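Local coordinates for hypothetical protein (Pyrococcus furiosus, PDB 1YB3), which is of unknown function, being a DUF3201-family protein of a hyperthermophilic archaeon with helices packed on an antiparallel sheet, at residues A[25-30]-A[153-158]; A[104-109]-A[162-167]. All coordinates share one frame; numbering follows the deposited sequence. Where two conformers were deposited one is given.

How the contacts relate
From the N terminus, the chain first runs through helix 11-35, whose residues 25-30 meet a partner 123 residues on, counted from the nearer ends. All seven strands of the antiparallel sheet are laid down before helix 155-171 begins, and contact 1 closes this long loop by setting 153-158 beside 25-30. Contact 2 opens inside that loop, at 104-109, where helix 96-105 gives way to strand 108-112, and closes beyond it at 162-167, so the two contacts cross rather than nest. Helix 155-171 serves both: its first turn meets the N-terminal helix, and its middle meets the end of helix 96-105, with about 16 Å between the contact centres.

Contact 1 (A[25-30]-A[153-158]); sequences IFELRE and FDKEEV
Leu28 and Val158 form the buried side of this contact, where CD2 of Leu28 lies 3.9 Å from CG1 of Val158. Leu28 CG and the CG1 methyl of Val158 both stand anti to their backbone nitrogens, chi1 -178° and -167°, and the two side chains approach at a slant. Phe83 of strand 82-90 touches both, so this side belongs to the layer of helix 11-35 and helix 155-171 laid against the antiparallel sheet. The closest approach of the CA atoms is 8.0 Å, from Leu28 CA to Lys155 CA, and the pair of segments buries just 149 Å². Helix 155-171 starts here with Asp154 as N-cap, its OD1 accepting from Glu157 N at 3.0 Å, from above the carboxylate plane. Toward solvent the gap is spanned by two extended chains crossing at about a right angle: Lys155 NZ donates to the syn lone pair of Glu27 OE2 at 2.9 Å, a salt bridge. An alanine in place of Glu27 would probably leave the Lys155 ammonium without its close counter-charge and its chain freer to swing. Asp24 OD1 offers that ammonium a second, long and weak ion pair.

Contact 2 (A[104-109]-A[162-167]); sequences RAFEKL and IKRFIE
Arg164 supplies the polar half of this contact, reaching from helix 155-171 to the carbonyl of Ala105 in the last turn of helix 96-105. Its chain bends at chi3 (74°), and the edge of the guanidinium, close to its plane, faces the oxygen. NH1 gives the stronger bond, 2.8 Å to Ala105 O with a nearly straight 166° at the hydrogen, while NH2 adds a weak one to the same oxygen at 3.3 Å. A salt bridge from Glu161 OE1 to NH1 probably helps to hold the group in place. Phe106 is the first residue to leave helical geometry, which places the arginine's bond at the end of helix 96-105, where the chain turns toward strand 108-112; the guanidinium would probably be favoured by the partial negative charge at a helix C-terminus. The apolar half is aromatic. Phe106 extends its ring to the backbone of helix 155-171, placing CZ 3.6 Å from Phe165 CA, and its CE2 comes to the edge of the Phe165 ring, 3.6 Å from CD1. The two rings meet obliquely, their planes at 43° and centroids 5.7 Å apart. Beyond them lies the sheet: Phe106 touches Val149, and Phe165 rests on Phe147 and Phe89, with its ring nearly parallel to that of Phe87. Between the two halves, Arg164 NH1 passes 3.6 Å from Phe106 CE1.

Contact 1 (A[25-30]-A[153-158])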
loop_
_atom_site.group_PDB
_atom_site.type_symbol
_atom_site.label_atom_id
_atom_site.label_comp_id
_atom_site.label_asym_id
_atom_site.label_seq_id
_atom_site.Cartn_x
_atom_site.Cartn_y
_atom_site.Cartn_z
ATOM N N ILE A 25 -2.335 -2.553 -14.300
ATOM C CA ILE A 25 -1.015 -2.243 -13.726
ATOM C C ILE A 25 0.038 -1.909 -14.786
ATOM O O ILE A 25 0.876 -1.006 -14.591
ATOM C CB ILE A 25 -0.522 -3.311 -12.712
ATOM C CG1 ILE A 25 -1.373 -3.251 -11.446
ATOM C CG2 ILE A 25 0.949 -3.105 -12.325
ATOM C CD1 ILE A 25 -1.281 -1.909 -10.689
ATOM N N PHE A 26 -0.003 -2.599 -15.925
ATOM C CA PHE A 26 0.907 -2.217 -17.000
ATOM C C PHE A 26 0.625 -0.759 -17.408
ATOM O O PHE A 26 1.559 0.036 -17.594
ATOM C CB PHE A 26 0.818 -3.190 -18.187
ATOM C CG PHE A 26 1.394 -4.554 -17.892
ATOM C CD1 PHE A 26 2.722 -4.693 -17.477
ATOM C CD2 PHE A 26 0.616 -5.706 -18.045
ATOM C CE1 PHE A 26 3.259 -5.958 -17.200
ATOM C CE2 PHE A 26 1.147 -6.984 -17.771
ATOM C CZ PHE A 26 2.462 -7.106 -17.345
ATOM N N GLU A 27 -0.658 -0.403 -17.471
ATOM C CA GLU A 27 -1.088 0.953 -17.840
ATOM C C GLU A 27 -0.665 1.969 -16.777
ATOM O O GLU A 27 -0.099 3.034 -17.097
ATOM C CB GLU A 27 -2.606 0.999 -18.040
ATOM C CG GLU A 27 -3.169 2.396 -18.345
ATOM C CD GLU A 27 -4.688 2.395 -18.510
ATOM O OE1 GLU A 27 -5.156 2.575 -19.665
ATOM O OE2 GLU A 27 -5.409 2.202 -17.495
ATOM N N LEU A 28 -0.932 1.635 -15.515
ATOM C CA LEU A 28 -0.645 2.552 -14.406
ATOM C C LEU A 28 0.851 2.785 -14.246
ATOM O O LEU A 28 1.269 3.917 -13.893
ATOM C CB LEU A 28 -1.244 2.034 -13.099
ATOM C CG LEU A 28 -1.086 2.904 -11.855
ATOM C CD1 LEU A 28 -1.740 4.296 -12.088
ATOM C CD2 LEU A 28 -1.688 2.180 -10.663
ATOM N N ARG A 29 1.662 1.748 -14.488
ATOM C CA ARG A 29 3.118 1.874 -14.420
ATOM C C ARG A 29 3.603 2.942 -15.391
ATOM O O ARG A 29 4.397 3.827 -15.011
ATOM C CB ARG A 29 3.831 0.522 -14.650
ATOM C CG ARG A 29 5.338 0.545 -14.353
ATOM C CD ARG A 29 6.168 0.958 -15.570
ATOM N NE ARG A 29 7.567 1.205 -15.205
ATOM C CZ ARG A 29 8.514 1.610 -16.046
ATOM N NH1 ARG A 29 8.248 1.776 -17.343
ATOM N NH2 ARG A 29 9.750 1.818 -15.592
ATOM N N GLU A 30 3.128 2.892 -16.634
ATOM C CA GLU A 30 3.583 3.889 -17.616
ATOM C C GLU A 30 3.101 5.295 -17.240
ATOM O O GLU A 30 3.849 6.294 -17.390
ATOM C CB GLU A 30 3.156 3.487 -19.030
ATOM C CG GLU A 30 3.804 2.170 -19.525
ATOM C CD GLU A 30 5.329 2.152 -19.393
ATOM O OE1 GLU A 30 5.981 3.160 -19.757
ATOM O OE2 GLU A 30 5.879 1.128 -18.938
ATOM N N PHE A 153 -10.795 -0.772 -7.995
ATOM C CA PHE A 153 -10.294 -0.561 -9.358
ATOM C C PHE A 153 -10.545 0.853 -9.871
ATOM O O PHE A 153 -10.990 1.062 -11.016
ATOM C CB PHE A 153 -10.841 -1.639 -10.322
ATOM C CG PHE A 153 -10.247 -3.010 -10.084
ATOM C CD1 PHE A 153 -8.986 -3.334 -10.588
ATOM C CD2 PHE A 153 -10.931 -3.954 -9.330
ATOM C CE1 PHE A 153 -8.416 -4.598 -10.358
ATOM C CE2 PHE A 153 -10.361 -5.236 -9.087
ATOM C CZ PHE A 153 -9.108 -5.541 -9.611
ATOM N N ASP A 154 -10.258 1.816 -9.000
ATOM C CA ASP A 154 -10.520 3.233 -9.293
ATOM C C ASP A 154 -9.211 3.915 -9.673
ATOM O O ASP A 154 -8.405 4.294 -8.807
ATOM C CB ASP A 154 -11.191 3.896 -8.088
ATOM C CG ASP A 154 -11.700 5.304 -8.388
ATOM O OD1 ASP A 154 -11.094 5.997 -9.229
ATOM O OD2 ASP A 154 -12.715 5.703 -7.772
ATOM N N LYS A 155 -9.011 4.083 -10.977
ATOM C CA LYS A 155 -7.789 4.700 -11.528
ATOM C C LYS A 155 -7.597 6.147 -11.069
ATOM O O LYS A 155 -6.506 6.545 -10.667
ATOM C CB LYS A 155 -7.813 4.628 -13.068
ATOM C CG LYS A 155 -8.026 3.218 -13.625
ATOM C CD LYS A 155 -8.139 3.229 -15.169
ATOM C CE LYS A 155 -8.356 1.813 -15.702
ATOM N NZ LYS A 155 -8.257 1.744 -17.191
ATOM N N GLU A 156 -8.673 6.926 -11.075
ATOM C CA GLU A 156 -8.595 8.313 -10.594
ATOM C C GLU A 156 -8.094 8.365 -9.161
ATOM O O GLU A 156 -7.282 9.226 -8.815
ATOM C CB GLU A 156 -9.976 8.992 -10.690
ATOM C CG GLU A 156 -9.977 10.525 -10.401
ATOM C CD GLU A 156 -10.153 10.897 -8.888
ATOM O OE1 GLU A 156 -10.455 9.999 -8.071
ATOM O OE2 GLU A 156 -9.998 12.103 -8.517
ATOM N N GLU A 157 -8.591 7.435 -8.331
ATOM C CA GLU A 157 -8.231 7.410 -6.916
ATOM C C GLU A 157 -6.806 6.956 -6.690
ATOM O O GLU A 157 -6.134 7.461 -5.806
ATOM C CB GLU A 157 -9.231 6.578 -6.087
ATOM C CG GLU A 157 -10.463 7.399 -5.684
ATOM C CD GLU A 157 -11.526 6.590 -4.966
ATOM O OE1 GLU A 157 -11.223 5.449 -4.531
ATOM O OE2 GLU A 157 -12.666 7.093 -4.830
ATOM N N VAL A 158 -6.307 5.997 -7.473
ATOM C CA VAL A 158 -4.896 5.647 -7.243
ATOM C C VAL A 158 -3.970 6.831 -7.473
ATOM O O VAL A 158 -3.079 7.105 -6.650
ATOM C CB VAL A 158 -4.441 4.391 -8.011
ATOM C CG1 VAL A 158 -3.066 3.908 -7.476
ATOM C CG2 VAL A 158 -5.414 3.337 -7.796
#

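Contact 2 (A[104-109]-A[162-167])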
loop_
_atom_site.group_PDB
_atom_site.type_symbol
_atom_site.label_atom_id
_atom_site.label_comp_id
_atom_site.label_asym_id
_atom_site.label_seq_id
_atom_site.Cartn_x
_atom_site.Cartn_y
_atom_site.Cartn_z
ATOM N N ARG A 104 -6.082 9.650 9.551
ATOM C CA ARG A 104 -7.189 10.546 9.187
ATOM C C ARG A 104 -7.289 10.803 7.688
ATOM O O ARG A 104 -8.346 11.210 7.207
ATOM C CB ARG A 104 -7.095 11.885 9.951
ATOM C CG ARG A 104 -7.254 11.737 11.487
ATOM C CD ARG A 104 -6.927 13.044 12.213
ATOM N N ALA A 105 -6.201 10.531 6.957
ATOM C CA ALA A 105 -6.074 10.919 5.544
ATOM C C ALA A 105 -6.577 9.887 4.529
ATOM O O ALA A 105 -6.877 10.241 3.377
ATOM C CB ALA A 105 -4.617 11.301 5.233
ATOM N N PHE A 106 -6.614 8.612 4.928
ATOM C CA PHE A 106 -6.932 7.515 3.993
ATOM C C PHE A 106 -7.966 6.560 4.548
ATOM O O PHE A 106 -8.009 6.323 5.761
ATOM C CB PHE A 106 -5.638 6.774 3.592
ATOM C CG PHE A 106 -4.627 7.688 2.972
ATOM C CD1 PHE A 106 -4.767 8.088 1.638
ATOM C CD2 PHE A 106 -3.585 8.231 3.740
ATOM C CE1 PHE A 106 -3.858 8.990 1.056
ATOM C CE2 PHE A 106 -2.673 9.130 3.166
ATOM C CZ PHE A 106 -2.816 9.519 1.821
ATOM N N GLU A 107 -8.800 6.034 3.657
ATOM C CA GLU A 107 -9.897 5.150 4.049
ATOM C C GLU A 107 -9.443 3.705 4.334
ATOM O O GLU A 107 -9.448 3.289 5.488
ATOM C CB GLU A 107 -11.024 5.180 3.007
ATOM C CG GLU A 107 -12.193 4.277 3.352
ATOM C CD GLU A 107 -13.295 4.323 2.318
ATOM O OE1 GLU A 107 -13.811 5.435 2.058
ATOM O OE2 GLU A 107 -13.661 3.250 1.767
ATOM N N LYS A 108 -9.024 2.968 3.292
ATOM C CA LYS A 108 -8.667 1.540 3.432
ATOM C C LYS A 108 -7.180 1.411 3.701
ATOM O O LYS A 108 -6.415 0.967 2.830
ATOM C CB LYS A 108 -9.080 0.748 2.174
ATOM C CG LYS A 108 -10.584 0.814 1.886
ATOM C CD LYS A 108 -10.971 -0.078 0.718
ATOM C CE LYS A 108 -12.375 0.259 0.235
ATOM N NZ LYS A 108 -12.752 -0.557 -0.956
ATOM N N LEU A 109 -6.792 1.828 4.904
ATOM C CA LEU A 109 -5.403 1.887 5.340
ATOM C C LEU A 109 -5.024 0.730 6.244
ATOM O O LEU A 109 -5.777 0.352 7.147
ATOM C CB LEU A 109 -5.175 3.200 6.109
ATOM C CG LEU A 109 -3.830 3.429 6.792
ATOM C CD1 LEU A 109 -2.752 3.670 5.742
ATOM C CD2 LEU A 109 -3.943 4.619 7.737
ATOM N N ILE A 162 -2.078 8.556 -4.165
ATOM C CA ILE A 162 -0.604 8.593 -4.163
ATOM C C ILE A 162 -0.138 10.035 -4.019
ATOM O O ILE A 162 0.768 10.324 -3.239
ATOM C CB ILE A 162 0.022 7.958 -5.428
ATOM C CG1 ILE A 162 -0.200 6.459 -5.411
ATOM C CG2 ILE A 162 1.515 8.330 -5.532
ATOM C CD1 ILE A 162 0.155 5.729 -6.730
ATOM N N LYS A 163 -0.794 10.942 -4.737
ATOM C CA LYS A 163 -0.436 12.363 -4.673
ATOM C C LYS A 163 -0.628 12.899 -3.246
ATOM O O LYS A 163 0.260 13.550 -2.691
ATOM C CB LYS A 163 -1.276 13.164 -5.679
ATOM C CG LYS A 163 -1.076 14.677 -5.560
ATOM C CD LYS A 163 -1.808 15.451 -6.661
ATOM C CE LYS A 163 -3.305 15.456 -6.457
ATOM N NZ LYS A 163 -3.965 16.454 -7.359
ATOM N N ARG A 164 -1.790 12.623 -2.651
ATOM C CA ARG A 164 -2.065 13.035 -1.268
ATOM C C ARG A 164 -1.055 12.421 -0.288
ATOM O O ARG A 164 -0.605 13.075 0.644
ATOM C CB ARG A 164 -3.514 12.741 -0.850
ATOM C CG ARG A 164 -4.552 13.625 -1.587
ATOM C CD ARG A 164 -5.992 13.252 -1.232
ATOM N NE ARG A 164 -6.367 13.699 0.102
ATOM C CZ ARG A 164 -6.503 12.904 1.161
ATOM N NH1 ARG A 164 -6.281 11.599 1.054
ATOM N NH2 ARG A 164 -6.866 13.417 2.337
ATOM N N PHE A 165 -0.690 11.157 -0.516
ATOM C CA PHE A 165 0.263 10.532 0.355
ATOM C C PHE A 165 1.638 11.192 0.263
ATOM O O PHE A 165 2.284 11.484 1.287
ATOM C CB PHE A 165 0.368 9.019 0.061
ATOM C CG PHE A 165 1.165 8.277 1.106
ATOM C CD1 PHE A 165 0.516 7.728 2.227
ATOM C CD2 PHE A 165 2.558 8.183 1.007
ATOM C CE1 PHE A 165 1.251 7.077 3.224
ATOM C CE2 PHE A 165 3.313 7.521 2.010
ATOM C CZ PHE A 165 2.645 6.958 3.112
ATOM N N ILE A 166 2.081 11.434 -0.969
ATOM C CA ILE A 166 3.390 12.070 -1.193
ATOM C C ILE A 166 3.424 13.467 -0.546
ATOM O O ILE A 166 4.399 13.817 0.121
ATOM C CB ILE A 166 3.780 12.089 -2.704
ATOM C CG1 ILE A 166 4.141 10.664 -3.168
ATOM C CG2 ILE A 166 4.957 13.040 -2.953
ATOM C CD1 ILE A 166 4.177 10.466 -4.694
ATOM N N GLU A 167 2.336 14.207 -0.685
ATOM C CA GLU A 167 2.245 15.565 -0.124
ATOM C C GLU A 167 2.291 15.516 1.417
ATOM O O GLU A 167 2.981 16.319 2.051
ATOM C CB GLU A 167 1.009 16.284 -0.665
ATOM C CG GLU A 167 1.130 16.570 -2.170
ATOM C CD GLU A 167 -0.183 16.977 -2.850
ATOM O OE1 GLU A 167 -1.284 16.778 -2.262
ATOM O OE2 GLU A 167 -0.089 17.471 -4.004
#